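Local coordinates for Fe-regulated protein B (Neisseria meningitidis, PDB 4AIP) that is an iron-regulated, TonB-dependent transporter of the meningococcal outer membrane that takes up iron and probably acts as a siderophore receptor, at residues Arg62-Lys66 with Ser496-Asn502; Phe394-Phe399 with Val429-Ser435; Arg533-Ile539 with Ser553-Ile559. All blocks are in the same frame, centred on the assembly; numbering follows the deposited sequence.

How the contacts relate
Contacts 1 and 3 are neighbours on one side of the chain's centre, their centres 11 Å apart, and both involve the barrel wall, where strands 495-506 and 532-544 pair side by side. The backbone bond from Asn-536 N to Asn-502 O (2.8 Å) joins them directly. Contact 1 sets the N-terminal end of the plug against that wall, whereas contact 3 is wall alone. Contact 2 belongs to the long loop between strands 376-390 and 438-452; its centre is 50 Å from that of contact 1 and 43 Å from that of contact 3. Along the chain contact 1 spans contact 2, and contact 3 follows both. The set thus samples the plug-barrel interface, the wall and, probably, the extracellular side.

Contact 1: Arg62-Lys66 with Ser496-Asn502; sequences RQGSK and SFSASHN
Ser-496, Ser-498, Ser-500 and Asn-502 of strand 495-506 face Arg-62 to Lys-66, a loop of the plug that fills the barrel of a TonB-dependent transporter. Ser-496 comes first: its OG lies 3.3 Å from Arg-62 CG, against the aliphatic part of a chain bent at chi2 and chi3, while Arg-62 NE bonds to Gln-490 on the adjacent strand. At Ser-498 the two backbones are close, and OG donates a short hydrogen bond of 2.5 Å to Arg-62 O, the donor tilted 21° from the carbonyl plane. The same OG packs on Gln-63 CA at 3.3 Å, where a type II' turn from Gln-63 to Lys-66 begins, closed by Lys-66 N to Gln-63 O. Ser-500 OG then meets Lys-66 CE at 3.7 Å. With CG anti to its backbone N (chi1 162°), the Lys-66 chain runs extended along the wall until a bend at chi4, and NZ bonds to the carbonyls of Lys-151 and Ala-153. Asn-502 ND2 shares the Ala-153 carbonyl, which helps hold its amide. One water accepts from both amides, 3.0 Å from Gln-63 NE2 and 3.3 Å from Asn-502 ND2.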
loop_
_atom_site.group_PDB
_atom_site.type_symbol
_atom_site.label_atom_id
_atom_site.label_comp_id
_atom_site.label_asym_id
_atom_site.label_seq_id
_atom_site.Cartn_x
_atom_site.Cartn_y
_atom_site.Cartn_z
ATOM N N ARG B 62 22.752 10.660 -39.096
ATOM C CA ARG B 62 23.896 11.013 -39.933
ATOM C C ARG B 62 24.753 12.145 -39.402
ATOM O O ARG B 62 25.374 12.850 -40.183
ATOM C CB ARG B 62 23.468 11.342 -41.358
ATOM C CG ARG B 62 22.937 10.174 -42.134
ATOM C CD ARG B 62 21.820 10.728 -42.923
ATOM N NE ARG B 62 22.068 11.128 -44.290
ATOM C CZ ARG B 62 21.578 12.200 -44.915
ATOM N NH1 ARG B 62 20.928 13.108 -44.350
ATOM N NH2 ARG B 62 21.784 12.425 -46.151
ATOM N N GLN B 63 24.796 12.317 -38.091
ATOM C CA GLN B 63 25.703 13.301 -37.524
ATOM C C GLN B 63 26.805 12.619 -36.730
ATOM O O GLN B 63 27.123 13.009 -35.617
ATOM C CB GLN B 63 24.943 14.325 -36.719
ATOM C CG GLN B 63 24.137 15.228 -37.608
ATOM C CD GLN B 63 23.257 16.138 -36.839
ATOM O OE1 GLN B 63 22.006 16.090 -36.985
ATOM N NE2 GLN B 63 23.882 16.988 -35.991
ATOM N N GLY B 64 27.398 11.615 -37.377
ATOM C CA GLY B 64 28.274 10.678 -36.733
ATOM C C GLY B 64 27.580 10.064 -35.529
ATOM O O GLY B 64 26.690 9.211 -35.647
ATOM N N SER B 65 27.944 10.584 -34.372
ATOM C CA SER B 65 27.552 10.003 -33.116
ATOM C C SER B 65 26.840 11.021 -32.199
ATOM O O SER B 65 26.532 10.735 -31.012
ATOM C CB SER B 65 28.822 9.471 -32.435
ATOM O OG SER B 65 28.525 8.870 -31.226
ATOM N N LYS B 66 26.574 12.202 -32.739
ATOM C CA LYS B 66 25.974 13.249 -31.950
ATOM C C LYS B 66 24.436 13.120 -31.677
ATOM O O LYS B 66 23.929 13.644 -30.687
ATOM C CB LYS B 66 26.358 14.565 -32.566
ATOM C CG LYS B 66 25.543 15.735 -32.186
ATOM C CD LYS B 66 25.791 16.830 -33.197
ATOM C CE LYS B 66 24.986 18.110 -32.905
ATOM N NZ LYS B 66 25.370 18.724 -31.607
ATOM N N SER B 496 28.120 9.025 -44.812
ATOM C CA SER B 496 27.814 10.408 -44.515
ATOM C C SER B 496 28.955 11.039 -43.793
ATOM O O SER B 496 29.725 10.339 -43.169
ATOM C CB SER B 496 26.619 10.496 -43.590
ATOM O OG SER B 496 25.616 9.625 -44.061
ATOM N N PHE B 497 29.030 12.373 -43.853
ATOM C CA PHE B 497 29.972 13.168 -43.101
ATOM C C PHE B 497 29.186 14.392 -42.673
ATOM O O PHE B 497 28.197 14.746 -43.324
ATOM C CB PHE B 497 31.163 13.576 -43.977
ATOM C CG PHE B 497 31.788 12.430 -44.719
ATOM C CD1 PHE B 497 31.245 11.987 -45.928
ATOM C CD2 PHE B 497 32.903 11.792 -44.208
ATOM C CE1 PHE B 497 31.803 10.905 -46.616
ATOM C CE2 PHE B 497 33.457 10.707 -44.852
ATOM C CZ PHE B 497 32.911 10.256 -46.079
ATOM N N SER B 498 29.617 15.049 -41.605
ATOM C CA SER B 498 28.764 15.982 -40.914
ATOM C C SER B 498 29.557 17.030 -40.267
ATOM O O SER B 498 30.695 16.783 -39.834
ATOM C CB SER B 498 28.111 15.310 -39.727
ATOM O OG SER B 498 27.537 14.108 -40.123
ATOM N N ALA B 499 28.911 18.172 -40.102
ATOM C CA ALA B 499 29.444 19.290 -39.366
ATOM C C ALA B 499 28.273 20.148 -38.983
ATOM O O ALA B 499 27.323 20.243 -39.738
ATOM C CB ALA B 499 30.446 20.099 -40.239
ATOM N N SER B 500 28.368 20.750 -37.809
ATOM C CA SER B 500 27.346 21.620 -37.286
ATOM C C SER B 500 27.993 22.697 -36.409
ATOM O O SER B 500 29.123 22.544 -35.916
ATOM C CB SER B 500 26.239 20.831 -36.546
ATOM O OG SER B 500 26.764 20.207 -35.384
ATOM N N HIS B 501 27.291 23.804 -36.255
ATOM C CA HIS B 501 27.778 24.928 -35.480
ATOM C C HIS B 501 26.552 25.526 -34.833
ATOM O O HIS B 501 25.773 26.228 -35.456
ATOM C CB HIS B 501 28.550 25.923 -36.377
ATOM C CG HIS B 501 29.242 27.016 -35.618
ATOM N ND1 HIS B 501 30.207 26.776 -34.658
ATOM C CD2 HIS B 501 29.107 28.358 -35.685
ATOM C CE1 HIS B 501 30.611 27.928 -34.146
ATOM N NE2 HIS B 501 29.968 28.901 -34.761
ATOM N N ASN B 502 26.349 25.155 -33.577
ATOM C CA ASN B 502 25.079 25.348 -32.928
ATOM C C ASN B 502 25.278 26.181 -31.713
ATOM O O ASN B 502 26.154 25.907 -30.901
ATOM C CB ASN B 502 24.491 24.013 -32.478
ATOM C CG ASN B 502 24.029 23.127 -33.627
ATOM O OD1 ASN B 502 23.869 23.575 -34.761
ATOM N ND2 ASN B 502 23.757 21.861 -33.318
HETATM O O HOH W 1 22.516 19.522 -35.279
#

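Contact 2: Phe394-Phe399 with Val429-Ser435; sequences FLNSKF and VHAYKLS
In the long loop that connects strand 376-390 to strand 438-452, Phe-399 meets Val-429 and His-430 in the last turn of helix 420-431. The imidazole supplies the polar link: His-430 NE2 donates to Phe-399 O at 2.8 Å with an N-H...O angle of 143°, so the bond is somewhat bent. The donor sits in the carbonyl plane, on a lone pair, although the oxygen is tilted out of the ring plane. A bond given by NE2 requires a proton there, so the neutral form protonated on ND1 alone does not fit; the geometry does not tell whether ND1 is protonated as well. His-430 CD2 lies 3.0 Å from Asn-396 O, which sits at the ring edge near its plane.

Beside it, Phe-399 turns its ring flat toward the helix. CG stands anti to the backbone N (chi1 159°), which carries one face under Val-429, and the two side chains cross at about a right angle. Val-429 CG2 rests 3.4 Å from the centroid of the Phe-399 ring and only 4° from the normal, a CH-pi contact over the middle of the face, while Val-429 CG1 touches Phe-399 CB at 3.4 Å.

Loops of this length between barrel strands lie on the extracellular side in TonB-dependent transporters, and here the apolar contacts and the imidazole bond tie the loop's early part, with its short 3-10 segment at 397-398, to the residues that lead out of the helix. At the other end of the contact Phe-394 receives Leu-434. Leu-434 CB stands 3.7 Å above the ring plane and is offset toward the rim, a second CH-pi contact, while Phe-394 CZ reaches Ser-435 C at 3.5 Å. Leu-434 also packs on Ile-522 and His-471, and Phe-394 on Asn-236 of a neighbouring subunit.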
loop_
_atom_site.group_PDB
_atom_site.type_symbol
_atom_site.label_atom_id
_atom_site.label_comp_id
_atom_site.label_asym_id
_atom_site.label_seq_id
_atom_site.Cartn_x
_atom_site.Cartn_y
_atom_site.Cartn_z
ATOM N N PHE B 394 8.011 28.538 4.909
ATOM C CA PHE B 394 9.260 29.320 4.876
ATOM C C PHE B 394 9.791 29.506 6.249
ATOM O O PHE B 394 9.014 29.631 7.175
ATOM C CB PHE B 394 9.099 30.633 4.156
ATOM C CG PHE B 394 8.931 30.480 2.692
ATOM C CD1 PHE B 394 10.008 30.245 1.888
ATOM C CD2 PHE B 394 7.673 30.527 2.108
ATOM C CE1 PHE B 394 9.835 30.118 0.559
ATOM C CE2 PHE B 394 7.530 30.381 0.757
ATOM C CZ PHE B 394 8.583 30.172 0.004
ATOM N N LEU B 395 11.118 29.476 6.390
ATOM C CA LEU B 395 11.736 29.308 7.722
ATOM C C LEU B 395 12.772 30.295 8.280
ATOM O O LEU B 395 13.224 30.117 9.388
ATOM C CB LEU B 395 12.284 27.891 7.862
ATOM C CG LEU B 395 11.371 26.677 7.798
ATOM C CD1 LEU B 395 12.240 25.483 7.839
ATOM C CD2 LEU B 395 10.380 26.603 8.911
ATOM N N ASN B 396 13.346 31.139 7.442
ATOM C CA ASN B 396 13.255 32.575 7.471
ATOM C C ASN B 396 13.331 33.306 8.788
ATOM O O ASN B 396 14.304 33.948 9.122
ATOM C CB ASN B 396 11.910 32.884 6.860
ATOM C CG ASN B 396 12.007 33.827 5.804
ATOM O OD1 ASN B 396 12.861 34.674 5.821
ATOM N ND2 ASN B 396 11.137 33.694 4.842
ATOM N N SER B 397 12.242 33.228 9.512
ATOM C CA SER B 397 12.098 33.921 10.754
ATOM C C SER B 397 12.992 33.238 11.768
ATOM O O SER B 397 13.157 33.727 12.891
ATOM C CB SER B 397 10.629 33.875 11.187
ATOM O OG SER B 397 10.004 32.692 10.689
ATOM N N LYS B 398 13.595 32.116 11.369
ATOM C CA LYS B 398 14.312 31.268 12.334
ATOM C C LYS B 398 15.829 31.231 12.090
ATOM O O LYS B 398 16.578 30.599 12.849
ATOM C CB LYS B 398 13.688 29.876 12.389
ATOM C CG LYS B 398 12.320 29.841 13.064
ATOM C CD LYS B 398 11.791 28.399 13.070
ATOM C CE LYS B 398 10.636 28.191 14.054
ATOM N NZ LYS B 398 10.721 26.751 14.491
ATOM N N PHE B 399 16.227 31.913 11.003
ATOM C CA PHE B 399 17.600 32.106 10.568
ATOM C C PHE B 399 18.361 32.698 11.731
ATOM O O PHE B 399 17.852 33.621 12.378
ATOM C CB PHE B 399 17.616 33.076 9.399
ATOM C CG PHE B 399 18.949 33.742 9.164
ATOM C CD1 PHE B 399 19.324 34.905 9.878
ATOM C CD2 PHE B 399 19.822 33.240 8.204
ATOM C CE1 PHE B 399 20.552 35.529 9.655
ATOM C CE2 PHE B 399 21.052 33.870 7.968
ATOM C CZ PHE B 399 21.416 35.021 8.711
ATOM N N VAL B 429 17.230 39.023 7.393
ATOM C CA VAL B 429 16.613 37.793 6.937
ATOM C C VAL B 429 15.166 37.754 7.453
ATOM O O VAL B 429 14.238 37.609 6.652
ATOM C CB VAL B 429 17.441 36.549 7.347
ATOM C CG1 VAL B 429 16.709 35.248 6.997
ATOM C CG2 VAL B 429 18.807 36.569 6.666
ATOM N N HIS B 430 14.986 37.942 8.772
ATOM C CA HIS B 430 13.655 37.972 9.410
ATOM C C HIS B 430 12.659 38.927 8.780
ATOM O O HIS B 430 11.455 38.677 8.813
ATOM C CB HIS B 430 13.783 38.230 10.905
ATOM C CG HIS B 430 14.656 37.242 11.599
ATOM N ND1 HIS B 430 15.415 37.566 12.698
ATOM C CD2 HIS B 430 14.937 35.946 11.312
ATOM C CE1 HIS B 430 16.100 36.501 13.081
ATOM N NE2 HIS B 430 15.835 35.505 12.250
ATOM N N ALA B 431 13.187 39.988 8.175
ATOM C CA ALA B 431 12.426 41.060 7.562
ATOM C C ALA B 431 11.859 40.678 6.201
ATOM O O ALA B 431 10.967 41.351 5.690
ATOM C CB ALA B 431 13.320 42.283 7.412
ATOM N N TYR B 432 12.378 39.612 5.597
ATOM C CA TYR B 432 11.873 39.172 4.305
ATOM C C TYR B 432 10.640 38.378 4.497
ATOM O O TYR B 432 10.476 37.599 5.482
ATOM C CB TYR B 432 12.839 38.281 3.592
ATOM C CG TYR B 432 13.781 39.032 2.743
ATOM C CD1 TYR B 432 13.379 39.533 1.504
ATOM C CD2 TYR B 432 15.086 39.300 3.179
ATOM C CE1 TYR B 432 14.266 40.244 0.695
ATOM C CE2 TYR B 432 15.968 40.021 2.382
ATOM C CZ TYR B 432 15.553 40.476 1.132
ATOM O OH TYR B 432 16.433 41.177 0.325
ATOM N N LYS B 433 9.767 38.569 3.536
ATOM C CA LYS B 433 8.614 37.724 3.418
ATOM C C LYS B 433 8.762 37.009 2.100
ATOM O O LYS B 433 8.744 37.628 1.002
ATOM C CB LYS B 433 7.341 38.571 3.407
ATOM C CG LYS B 433 7.351 39.685 4.467
ATOM C CD LYS B 433 6.886 41.039 3.856
ATOM C CE LYS B 433 5.315 41.049 3.798
ATOM N NZ LYS B 433 4.826 42.303 3.108
ATOM N N LEU B 434 8.903 35.704 2.198
ATOM C CA LEU B 434 9.309 34.959 1.039
ATOM C C LEU B 434 8.138 34.352 0.317
ATOM O O LEU B 434 7.137 34.040 0.931
ATOM C CB LEU B 434 10.313 33.891 1.443
ATOM C CG LEU B 434 11.553 34.375 2.172
ATOM C CD1 LEU B 434 12.385 33.181 2.617
ATOM C CD2 LEU B 434 12.402 35.256 1.259
ATOM N N SER B 435 8.299 34.175 -0.986
ATOM C CA SER B 435 7.316 33.560 -1.869
ATOM C C SER B 435 7.988 32.404 -2.592
ATOM O O SER B 435 9.223 32.321 -2.664
ATOM C CB SER B 435 6.826 34.570 -2.909
ATOM O OG SER B 435 7.566 35.764 -2.815
#

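Contact 3: Arg533-Ile539 with Ser553-Ile559; sequences RARNTEI and SYFWQTI
Trp-556 has CG anti to its carbonyl carbon (chi1 -57°), which leans the indole across to Thr-537 and Ile-539 on the partner strand. Trp-556 CE3 comes to 3.2 Å from Thr-537 O, which lies at the ring edge near its plane, and CZ3 packs on Ile-539 CG1 at 4.0 Å. Arg-535, bent at chi2 and chi3, runs alongside Thr-558 and lays one guanidinium face over it, with Thr-558 CB 4.0 Å above the plane near the rim. The backbones form an antiparallel beta hairpin of the barrel wall, axes 4.5 Å apart at 166°. Three hydrogen-bonded pairs hold it, Arg-535/Thr-558, Thr-537/Trp-556 and Ile-539/Tyr-554; in the middle one both N...O distances are 2.7 Å. The side chains of these pairs share one face, which carries the exposed Trp-556 and Ile-539, consistent with an outer barrel surface. Ala-534, Asn-536, Glu-538, Phe-555, Gln-557 and Ile-559 face the plug instead. Glu-538 OE1 forms a salt bridge with Arg-110, whose charge also makes a cation-pi contact with Phe-555, while Gln-557 NE2 donates to Thr-163 O. Ser-553 OG is bonded to Ser-65 N of the plug and lies 3.5 Å from Glu-538 OE2, at best a weak bond.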
loop_
_atom_site.group_PDB
_atom_site.type_symbol
_atom_site.label_atom_id
_atom_site.label_comp_id
_atom_site.label_asym_id
_atom_site.label_seq_id
_atom_site.Cartn_x
_atom_site.Cartn_y
_atom_site.Cartn_z
ATOM N N ARG B 533 25.530 30.332 -22.458
ATOM C CA ARG B 533 25.381 30.273 -23.863
ATOM C C ARG B 533 26.476 29.469 -24.501
ATOM O O ARG B 533 27.645 29.793 -24.381
ATOM C CB ARG B 533 25.357 31.661 -24.458
ATOM C CG ARG B 533 25.004 31.601 -25.905
ATOM C CD ARG B 533 24.747 32.995 -26.379
ATOM N NE ARG B 533 24.073 32.990 -27.689
ATOM C CZ ARG B 533 24.551 33.548 -28.788
ATOM N NH1 ARG B 533 25.688 34.229 -28.787
ATOM N NH2 ARG B 533 23.877 33.424 -29.902
ATOM N N ALA B 534 26.051 28.455 -25.247
ATOM C CA ALA B 534 26.930 27.428 -25.748
ATOM C C ALA B 534 27.195 27.660 -27.198
ATOM O O ALA B 534 26.272 28.016 -27.949
ATOM C CB ALA B 534 26.268 26.014 -25.594
ATOM N N ARG B 535 28.434 27.376 -27.610
ATOM C CA ARG B 535 28.809 27.403 -28.993
ATOM C C ARG B 535 29.442 26.049 -29.194
ATOM O O ARG B 535 30.543 25.752 -28.664
ATOM C CB ARG B 535 29.806 28.555 -29.250
ATOM C CG ARG B 535 30.012 28.906 -30.765
ATOM C CD ARG B 535 31.457 29.183 -31.174
ATOM N NE ARG B 535 32.118 29.976 -30.147
ATOM C CZ ARG B 535 33.415 29.896 -29.821
ATOM N NH1 ARG B 535 34.200 29.057 -30.438
ATOM N NH2 ARG B 535 33.918 30.656 -28.853
ATOM N N ASN B 536 28.738 25.208 -29.924
ATOM C CA ASN B 536 29.136 23.860 -30.073
ATOM C C ASN B 536 29.411 23.585 -31.553
ATOM O O ASN B 536 28.544 23.740 -32.420
ATOM C CB ASN B 536 28.079 22.918 -29.485
ATOM C CG ASN B 536 28.326 21.468 -29.855
ATOM O OD1 ASN B 536 29.219 20.789 -29.280
ATOM N ND2 ASN B 536 27.559 20.983 -30.852
ATOM N N THR B 537 30.645 23.189 -31.843
ATOM C CA THR B 537 31.030 22.889 -33.208
ATOM C C THR B 537 31.412 21.463 -33.234
ATOM O O THR B 537 32.127 21.012 -32.321
ATOM C CB THR B 537 32.321 23.641 -33.579
ATOM O OG1 THR B 537 32.157 25.041 -33.262
ATOM C CG2 THR B 537 32.634 23.457 -35.067
ATOM N N GLU B 538 30.992 20.742 -34.265
ATOM C CA GLU B 538 31.439 19.376 -34.331
ATOM C C GLU B 538 31.408 18.750 -35.695
ATOM O O GLU B 538 30.668 19.217 -36.569
ATOM C CB GLU B 538 30.684 18.564 -33.283
ATOM C CG GLU B 538 29.375 17.986 -33.572
ATOM C CD GLU B 538 28.993 17.062 -32.409
ATOM O OE1 GLU B 538 28.603 17.588 -31.307
ATOM O OE2 GLU B 538 29.131 15.802 -32.607
ATOM N N ILE B 539 32.221 17.723 -35.884
ATOM C CA ILE B 539 32.250 16.955 -37.152
ATOM C C ILE B 539 31.968 15.467 -36.918
ATOM O O ILE B 539 32.065 14.996 -35.769
ATOM C CB ILE B 539 33.626 17.078 -37.840
ATOM C CG1 ILE B 539 34.740 16.894 -36.804
ATOM C CG2 ILE B 539 33.740 18.513 -38.472
ATOM C CD1 ILE B 539 35.978 16.288 -37.336
ATOM N N SER B 553 32.686 11.025 -34.092
ATOM C CA SER B 553 32.313 12.366 -33.798
ATOM C C SER B 553 33.515 13.009 -33.087
ATOM O O SER B 553 34.151 12.394 -32.208
ATOM C CB SER B 553 31.080 12.420 -32.868
ATOM O OG SER B 553 29.830 12.523 -33.594
ATOM N N TYR B 554 33.856 14.221 -33.531
ATOM C CA TYR B 554 34.666 15.141 -32.735
ATOM C C TYR B 554 33.855 16.404 -32.487
ATOM O O TYR B 554 33.061 16.832 -33.347
ATOM C CB TYR B 554 36.008 15.444 -33.403
ATOM C CG TYR B 554 37.083 15.763 -32.362
ATOM C CD1 TYR B 554 37.083 16.998 -31.708
ATOM C CD2 TYR B 554 38.031 14.808 -31.960
ATOM C CE1 TYR B 554 38.003 17.304 -30.743
ATOM C CE2 TYR B 554 38.950 15.106 -30.974
ATOM C CZ TYR B 554 38.927 16.342 -30.356
ATOM O OH TYR B 554 39.834 16.674 -29.366
ATOM N N PHE B 555 34.011 16.973 -31.298
ATOM C CA PHE B 555 33.201 18.132 -30.887
ATOM C C PHE B 555 34.052 19.068 -30.124
ATOM O O PHE B 555 35.013 18.643 -29.452
ATOM C CB PHE B 555 31.961 17.722 -30.005
ATOM C CG PHE B 555 32.340 17.118 -28.636
ATOM C CD1 PHE B 555 32.568 17.945 -27.555
ATOM C CD2 PHE B 555 32.494 15.758 -28.464
ATOM C CE1 PHE B 555 32.926 17.440 -26.335
ATOM C CE2 PHE B 555 32.872 15.251 -27.237
ATOM C CZ PHE B 555 33.077 16.099 -26.175
ATOM N N TRP B 556 33.690 20.356 -30.246
ATOM C CA TRP B 556 34.224 21.466 -29.442
ATOM C C TRP B 556 33.087 22.277 -28.867
ATOM O O TRP B 556 32.149 22.651 -29.615
ATOM C CB TRP B 556 35.091 22.399 -30.299
ATOM C CG TRP B 556 36.261 21.729 -31.011
ATOM C CD1 TRP B 556 37.578 21.725 -30.605
ATOM C CD2 TRP B 556 36.205 20.981 -32.257
ATOM N NE1 TRP B 556 38.330 20.991 -31.519
ATOM C CE2 TRP B 556 37.530 20.553 -32.547
ATOM C CE3 TRP B 556 35.164 20.680 -33.179
ATOM C CZ2 TRP B 556 37.865 19.823 -33.707
ATOM C CZ3 TRP B 556 35.479 19.933 -34.348
ATOM C CH2 TRP B 556 36.852 19.507 -34.590
ATOM N N GLN B 557 33.167 22.540 -27.559
ATOM C CA GLN B 557 32.130 23.287 -26.852
ATOM C C GLN B 557 32.738 24.469 -26.069
ATOM O O GLN B 557 33.717 24.294 -25.311
ATOM C CB GLN B 557 31.384 22.356 -25.890
ATOM C CG GLN B 557 30.324 23.052 -25.004
ATOM C CD GLN B 557 28.927 23.106 -25.664
ATOM O OE1 GLN B 557 28.737 23.692 -26.747
ATOM N NE2 GLN B 557 27.962 22.450 -25.047
ATOM N N THR B 558 32.155 25.655 -26.228
ATOM C CA THR B 558 32.429 26.756 -25.300
ATOM C C THR B 558 31.110 27.221 -24.739
ATOM O O THR B 558 30.143 27.368 -25.483
ATOM C CB THR B 558 33.164 27.977 -26.023
ATOM O OG1 THR B 558 34.431 27.542 -26.515
ATOM C CG2 THR B 558 33.429 29.163 -25.084
ATOM N N ILE B 559 31.062 27.489 -23.433
ATOM C CA ILE B 559 29.847 27.998 -22.834
ATOM C C ILE B 559 30.193 29.168 -21.960
ATOM O O ILE B 559 30.964 29.022 -20.992
ATOM C CB ILE B 559 29.116 26.964 -21.976
ATOM C CG1 ILE B 559 28.913 25.645 -22.725
ATOM C CG2 ILE B 559 27.727 27.525 -21.515
ATOM C CD1 ILE B 559 28.071 24.656 -21.935
#